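PDB 5WE0: protection of telomeres protein poz1 from Schizosaccharomyces pombe, which binds telomeric DNA and acts as a negative regulator of telomerase and of telomere length. Local coordinates for residues T132-N135 with E136-L140; R218-Q221 with C222-Q226. One frame throughout, in Å; residues are numbered along the deposited sequence.

Overall arrangement
Interaction 1 lies on helix 130-157 and interaction 2 on helix 209-230. Each is a local contact along its own helix. Their centres are 9 Å apart, and the two helices are in contact there. Leu133 O and Gln226 NE2 pack closely at 3.1 Å. Ala137 CB meets Cys222 SG at 3.8 Å. Ala137 O lies 3.4 Å from Tyr219 CD1. Helix 93-115 joins both contacts. Its Arg110 NH1 is hydrogen-bonded to Asn134 OD1 of interaction 1 and to Gln226 OE1 of interaction 2. Its Glu107 packs on Leu138 and bonds the hydroxyl of Tyr219. A disulfide between Cys113 and Cys231 ties helix 93-115 to the chain just after helix 209-230. Both contacts reach the chain of another protein.

Interaction 1 of 2, residues T132-N135 with E136-L140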
ATOM      1  N   THR A 132     -12.335 -17.592   9.205  1.00 31.48           N
ATOM      2  CA  THR A 132     -12.863 -17.113   7.935  1.00 30.23           C
ATOM      3  C   THR A 132     -12.257 -15.776   7.552  1.00 31.69           C
ATOM      4  O   THR A 132     -11.809 -15.587   6.413  1.00 32.84           O
ATOM      5  CB  THR A 132     -14.386 -16.973   8.033  1.00 35.74           C
ATOM      6  OG1 THR A 132     -14.959 -18.259   8.248  1.00 40.94           O
ATOM      7  CG2 THR A 132     -14.959 -16.336   6.766  1.00 46.98           C
ATOM      8  N   LEU A 133     -12.230 -14.843   8.504  1.00 27.84           N
ATOM      9  CA  LEU A 133     -11.717 -13.503   8.261  1.00 29.50           C
ATOM     10  C   LEU A 133     -10.232 -13.513   7.956  1.00 31.33           C
ATOM     11  O   LEU A 133      -9.774 -12.792   7.060  1.00 30.33           O
ATOM     12  CB  LEU A 133     -11.999 -12.618   9.474  1.00 33.89           C
ATOM     13  CG  LEU A 133     -13.340 -11.890   9.473  1.00 38.68           C
ATOM     14  CD1 LEU A 133     -13.326 -10.988   8.257  1.00 41.07           C
ATOM     15  CD2 LEU A 133     -14.516 -12.838   9.390  1.00 44.53           C
ATOM     16  N   ASN A 134      -9.463 -14.326   8.682  1.00 28.51           N
ATOM     17  CA  ASN A 134      -8.028 -14.386   8.423  1.00 30.36           C
ATOM     18  C   ASN A 134      -7.772 -14.914   7.012  1.00 27.46           C
ATOM     19  O   ASN A 134      -6.939 -14.380   6.280  1.00 26.29           O
ATOM     20  CB  ASN A 134      -7.353 -15.245   9.490  1.00 23.90           C
ATOM     21  CG  ASN A 134      -5.845 -15.109   9.492  1.00 28.26           C
ATOM     22  OD1 ASN A 134      -5.295 -14.068   9.888  1.00 25.08           O
ATOM     23  ND2 ASN A 134      -5.162 -16.165   9.081  1.00 23.00           N
ATOM     24  N   ASN A 135      -8.501 -15.956   6.621  1.00 24.87           N
ATOM     25  CA  ASN A 135      -8.360 -16.561   5.300  1.00 29.56           C
ATOM     26  C   ASN A 135      -8.748 -15.590   4.183  1.00 28.08           C
ATOM     27  O   ASN A 135      -8.099 -15.543   3.131  1.00 30.32           O
ATOM     28  CB  ASN A 135      -9.221 -17.827   5.257  1.00 27.21           C
ATOM     29  CG  ASN A 135      -9.139 -18.554   3.941  1.00 31.64           C
ATOM     30  OD1 ASN A 135      -8.073 -19.036   3.538  1.00 33.04           O
ATOM     31  ND2 ASN A 135     -10.276 -18.657   3.266  1.00 31.30           N
ATOM     32  N   GLU A 136      -9.814 -14.820   4.387  1.00 30.64           N
ATOM     33  CA  GLU A 136     -10.232 -13.848   3.383  1.00 34.08           C
ATOM     34  C   GLU A 136      -9.179 -12.760   3.209  1.00 28.86           C
ATOM     35  O   GLU A 136      -8.796 -12.429   2.085  1.00 27.31           O
ATOM     36  CB  GLU A 136     -11.578 -13.243   3.767  1.00 32.65           C
ATOM     37  CG  GLU A 136     -12.767 -13.984   3.225  1.00 39.40           C
ATOM     38  CD  GLU A 136     -14.063 -13.377   3.725  1.00 48.73           C
ATOM     39  OE1 GLU A 136     -14.228 -12.159   3.576  1.00 51.20           O
ATOM     40  OE2 GLU A 136     -14.927 -14.105   4.251  1.00 62.39           O
ATOM     41  N   ALA A 137      -8.695 -12.200   4.320  1.00 28.55           N
ATOM     42  CA  ALA A 137      -7.660 -11.176   4.249  1.00 25.26           C
ATOM     43  C   ALA A 137      -6.403 -11.706   3.577  1.00 28.06           C
ATOM     44  O   ALA A 137      -5.799 -11.014   2.749  1.00 27.71           O
ATOM     45  CB  ALA A 137      -7.348 -10.646   5.649  1.00 25.23           C
ATOM     46  N   LEU A 138      -5.997 -12.934   3.908  1.00 28.85           N
ATOM     47  CA  LEU A 138      -4.783 -13.489   3.310  1.00 29.35           C
ATOM     48  C   LEU A 138      -4.925 -13.641   1.810  1.00 25.23           C
ATOM     49  O   LEU A 138      -3.974 -13.383   1.068  1.00 23.65           O
ATOM     50  CB  LEU A 138      -4.449 -14.853   3.920  1.00 30.29           C
ATOM     51  CG  LEU A 138      -3.831 -14.924   5.300  1.00 27.53           C
ATOM     52  CD1 LEU A 138      -3.891 -16.387   5.784  1.00 30.68           C
ATOM     53  CD2 LEU A 138      -2.397 -14.413   5.243  1.00 25.70           C
ATOM     54  N   LYS A 139      -6.107 -14.061   1.345  1.00 26.59           N
ATOM     55  CA  LYS A 139      -6.309 -14.254  -0.091  1.00 29.44           C
ATOM     56  C   LYS A 139      -6.316 -12.913  -0.816  1.00 29.91           C
ATOM     57  O   LYS A 139      -5.669 -12.754  -1.855  1.00 26.79           O
ATOM     58  CB  LYS A 139      -7.618 -15.006  -0.332  1.00 32.18           C
ATOM     59  CG  LYS A 139      -7.458 -16.517  -0.189  1.00 39.94           C
ATOM     60  CD  LYS A 139      -8.757 -17.198   0.222  1.00 38.65           C
ATOM     61  CE  LYS A 139      -9.806 -17.107  -0.849  1.00 41.96           C
ATOM     62  NZ  LYS A 139     -11.108 -17.692  -0.430  1.00 47.32           N
ATOM     63  N   LEU A 140      -7.038 -11.933  -0.262  1.00 29.58           N
ATOM     64  CA  LEU A 140      -7.047 -10.589  -0.824  1.00 28.37           C
ATOM     65  C   LEU A 140      -5.657  -9.970  -0.802  1.00 28.10           C
ATOM     66  O   LEU A 140      -5.251  -9.316  -1.769  1.00 26.85           O
ATOM     67  CB  LEU A 140      -8.042  -9.707  -0.055  1.00 25.53           C
ATOM     68  CG  LEU A 140      -9.509 -10.112  -0.217  1.00 29.82           C
ATOM     69  CD1 LEU A 140     -10.404  -9.458   0.848  1.00 29.48           C
ATOM     70  CD2 LEU A 140      -9.984  -9.753  -1.632  1.00 25.34           C
TER
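Glu136 N donates to Thr132 O at 2.9 Å, with an N-H...O angle of 156°. The next three residues repeat the pattern. Ala137 N bonds Leu133 O at 3.0 Å, nearly straight at 172°. Leu138 N reaches Asn134 O and Lys139 N reaches Asn135 O. This is the i to i+4 ladder of an alpha-helix, here near the start of helix 130-157. Three side-chain pairs follow the same spacing. Thr132 and Glu136 run side by side and point the same way. With Thr132 OG1 beside the backbone N (chi1 -64°), the methyl CG2 is anti to that N and meets Glu136 OE2 at 3.4 Å. The polar ends of this pair turn to the chain of another protein: Thr132 OG1 bonds an acidic side chain there, and Glu136 OE1 bonds its backbone. An alanine in place of Glu136 is likely to leave that backbone without its carboxylate partner and the Thr132 methyl without its neighbour. Asn134 slants across Leu138, its ND2 lying 3.5 Å from Leu138 CD1. Its other amide atom, OD1, is held by Arg110 of helix 93-115. Asn135 and Lys139 also slant across each other. Lys139 CG lies beside its own backbone N, and CD passes Asn135 O at 3.4 Å and Asn135 ND2 at 3.7 Å. Leu133 and Ala137 face helix 209-230, where Leu133 touches Cys222 and Ala137 touches Gln226.

Interaction 2 of 2, residues R218-Q221 with C222-Q226; sequences RYIQ and CTKLQ
Tyr219 O accepts two hydrogen bonds from Thr223, one from N at 3.0 Å and one from OG1 at 2.8 Å. The donors arrive from opposite faces of the carbonyl plane. With chi1 at -62°, the hydroxyl sits beside the backbone N, where it can reach back one turn. The other backbone bonds have the same spacing: the N-H of Cys222, Lys224 and Leu225 donates to the carbonyl four residues earlier, on Arg218, Ile220 and Gln221, as in any alpha-helix. One bond joins side-chain ends: Lys224 NZ donates to Gln221 OE1 at 3.0 Å, in the carbonyl plane. The two chains lie side by side, Lys224 extended and Gln221 bent at chi2 (-55°). Lys224 NZ also forms a salt bridge with Glu62, and Gln221 NE2 bonds Glu21 O. Packing adds two side-chain contacts. Thr223 OG1 stands 3.2 Å above the Tyr219 ring plane, offset toward the rim. Ile220 CG2 touches Lys224 CE at 3.9 Å. Arg218 NH2 forms a salt bridge with an acidic side chain of the chain of another protein. Within the chain, this part of helix 209-230 packs against three helices: Ile220 and Lys224 on 54-64, Tyr219 and Thr223 on 93-115, and Cys222 on 130-157.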
ATOM      1  N   ARG A 218     -10.989  -4.095  -0.784  1.00 27.76           N
ATOM      2  CA  ARG A 218     -11.581  -5.094   0.093  1.00 25.69           C
ATOM      3  C   ARG A 218     -10.579  -5.597   1.117  1.00 27.38           C
ATOM      4  O   ARG A 218     -10.962  -5.917   2.246  1.00 29.48           O
ATOM      5  CB  ARG A 218     -12.158  -6.237  -0.742  1.00 28.77           C
ATOM      6  CG  ARG A 218     -13.488  -5.848  -1.393  1.00 24.70           C
ATOM      7  CD  ARG A 218     -14.088  -6.999  -2.151  1.00 27.16           C
ATOM      8  NE  ARG A 218     -13.459  -7.205  -3.447  1.00 31.55           N
ATOM      9  CZ  ARG A 218     -13.253  -8.403  -3.972  1.00 34.54           C
ATOM     10  NH1 ARG A 218     -13.627  -9.476  -3.293  1.00 31.96           N
ATOM     11  NH2 ARG A 218     -12.687  -8.533  -5.160  1.00 27.59           N
ATOM     12  N   TYR A 219      -9.298  -5.668   0.754  1.00 28.38           N
ATOM     13  CA  TYR A 219      -8.289  -6.032   1.741  1.00 24.56           C
ATOM     14  C   TYR A 219      -8.230  -5.004   2.865  1.00 25.63           C
ATOM     15  O   TYR A 219      -8.113  -5.361   4.040  1.00 26.42           O
ATOM     16  CB  TYR A 219      -6.903  -6.179   1.088  1.00 21.18           C
ATOM     17  CG  TYR A 219      -5.867  -6.368   2.159  1.00 23.86           C
ATOM     18  CD1 TYR A 219      -5.786  -7.577   2.874  1.00 22.56           C
ATOM     19  CD2 TYR A 219      -5.030  -5.327   2.523  1.00 23.37           C
ATOM     20  CE1 TYR A 219      -4.868  -7.732   3.901  1.00 21.65           C
ATOM     21  CE2 TYR A 219      -4.110  -5.464   3.530  1.00 20.89           C
ATOM     22  CZ  TYR A 219      -4.034  -6.662   4.223  1.00 26.38           C
ATOM     23  OH  TYR A 219      -3.117  -6.764   5.243  1.00 25.85           O
ATOM     24  N   ILE A 220      -8.247  -3.720   2.516  1.00 25.94           N
ATOM     25  CA  ILE A 220      -8.156  -2.668   3.527  1.00 26.55           C
ATOM     26  C   ILE A 220      -9.383  -2.691   4.428  1.00 24.85           C
ATOM     27  O   ILE A 220      -9.274  -2.535   5.646  1.00 28.34           O
ATOM     28  CB  ILE A 220      -7.960  -1.298   2.845  1.00 26.58           C
ATOM     29  CG1 ILE A 220      -6.575  -1.231   2.150  1.00 26.17           C
ATOM     30  CG2 ILE A 220      -8.125  -0.157   3.870  1.00 23.64           C
ATOM     31  CD1 ILE A 220      -5.358  -1.331   3.123  1.00 21.19           C
ATOM     32  N   GLN A 221     -10.571  -2.874   3.844  1.00 28.97           N
ATOM     33  CA  GLN A 221     -11.806  -2.875   4.628  1.00 29.12           C
ATOM     34  C   GLN A 221     -11.887  -4.110   5.527  1.00 32.40           C
ATOM     35  O   GLN A 221     -12.335  -4.025   6.680  1.00 33.34           O
ATOM     36  CB  GLN A 221     -13.016  -2.807   3.683  1.00 29.37           C
ATOM     37  CG  GLN A 221     -13.173  -1.453   2.930  1.00 37.60           C
ATOM     38  CD  GLN A 221     -13.231  -0.228   3.876  1.00 40.43           C
ATOM     39  OE1 GLN A 221     -12.231   0.482   4.069  1.00 35.02           O
ATOM     40  NE2 GLN A 221     -14.406   0.015   4.466  1.00 43.46           N
ATOM     41  N   CYS A 222     -11.479  -5.266   4.998  1.00 31.52           N
ATOM     42  CA  CYS A 222     -11.403  -6.489   5.784  1.00 31.42           C
ATOM     43  C   CYS A 222     -10.473  -6.309   6.972  1.00 28.29           C
ATOM     44  O   CYS A 222     -10.834  -6.619   8.118  1.00 28.52           O
ATOM     45  CB  CYS A 222     -10.911  -7.634   4.895  1.00 32.62           C
ATOM     46  SG  CYS A 222     -10.903  -9.282   5.685  1.00 37.71           S
ATOM     47  N   THR A 223      -9.294  -5.741   6.719  1.00 27.82           N
ATOM     48  CA  THR A 223      -8.317  -5.510   7.778  1.00 26.91           C
ATOM     49  C   THR A 223      -8.858  -4.550   8.832  1.00 31.52           C
ATOM     50  O   THR A 223      -8.744  -4.819  10.031  1.00 29.98           O
ATOM     51  CB  THR A 223      -7.025  -4.950   7.175  1.00 25.00           C
ATOM     52  OG1 THR A 223      -6.471  -5.902   6.265  1.00 27.23           O
ATOM     53  CG2 THR A 223      -6.002  -4.672   8.245  1.00 24.51           C
ATOM     54  N   LYS A 224      -9.478  -3.439   8.395  1.00 31.58           N
ATOM     55  CA  LYS A 224     -10.069  -2.469   9.322  1.00 30.54           C
ATOM     56  C   LYS A 224     -11.099  -3.128  10.219  1.00 32.67           C
ATOM     57  O   LYS A 224     -11.129  -2.887  11.431  1.00 31.73           O
ATOM     58  CB  LYS A 224     -10.751  -1.331   8.560  1.00 29.32           C
ATOM     59  CG  LYS A 224      -9.871  -0.241   7.975  1.00 29.95           C
ATOM     60  CD  LYS A 224     -10.786   0.886   7.444  1.00 33.40           C
ATOM     61  CE  LYS A 224     -10.029   1.866   6.580  1.00 33.45           C
ATOM     62  NZ  LYS A 224     -10.917   2.636   5.671  1.00 34.76           N
ATOM     63  N   LEU A 225     -11.980  -3.936   9.627  1.00 34.62           N
ATOM     64  CA  LEU A 225     -13.016  -4.612  10.405  1.00 37.06           C
ATOM     65  C   LEU A 225     -12.405  -5.543  11.455  1.00 33.92           C
ATOM     66  O   LEU A 225     -12.737  -5.440  12.634  1.00 35.48           O
ATOM     67  CB  LEU A 225     -13.959  -5.368   9.465  1.00 35.85           C
ATOM     68  CG  LEU A 225     -15.134  -6.079  10.126  1.00 45.61           C
ATOM     69  CD1 LEU A 225     -16.029  -5.017  10.682  1.00 49.21           C
ATOM     70  CD2 LEU A 225     -15.925  -6.932   9.154  1.00 43.15           C
ATOM     71  N   GLN A 226     -11.466  -6.417  11.057  1.00 33.27           N
ATOM     72  CA  GLN A 226     -10.854  -7.352  12.014  1.00 34.85           C
ATOM     73  C   GLN A 226     -10.175  -6.624  13.162  1.00 35.33           C
ATOM     74  O   GLN A 226     -10.228  -7.073  14.316  1.00 37.40           O
ATOM     75  CB  GLN A 226      -9.790  -8.245  11.357  1.00 32.01           C
ATOM     76  CG  GLN A 226     -10.229  -8.980  10.151  1.00 38.12           C
ATOM     77  CD  GLN A 226      -9.101  -9.773   9.449  1.00 34.69           C
ATOM     78  OE1 GLN A 226      -8.075 -10.136  10.034  1.00 26.11           O
ATOM     79  NE2 GLN A 226      -9.290  -9.993   8.177  1.00 33.89           N
TER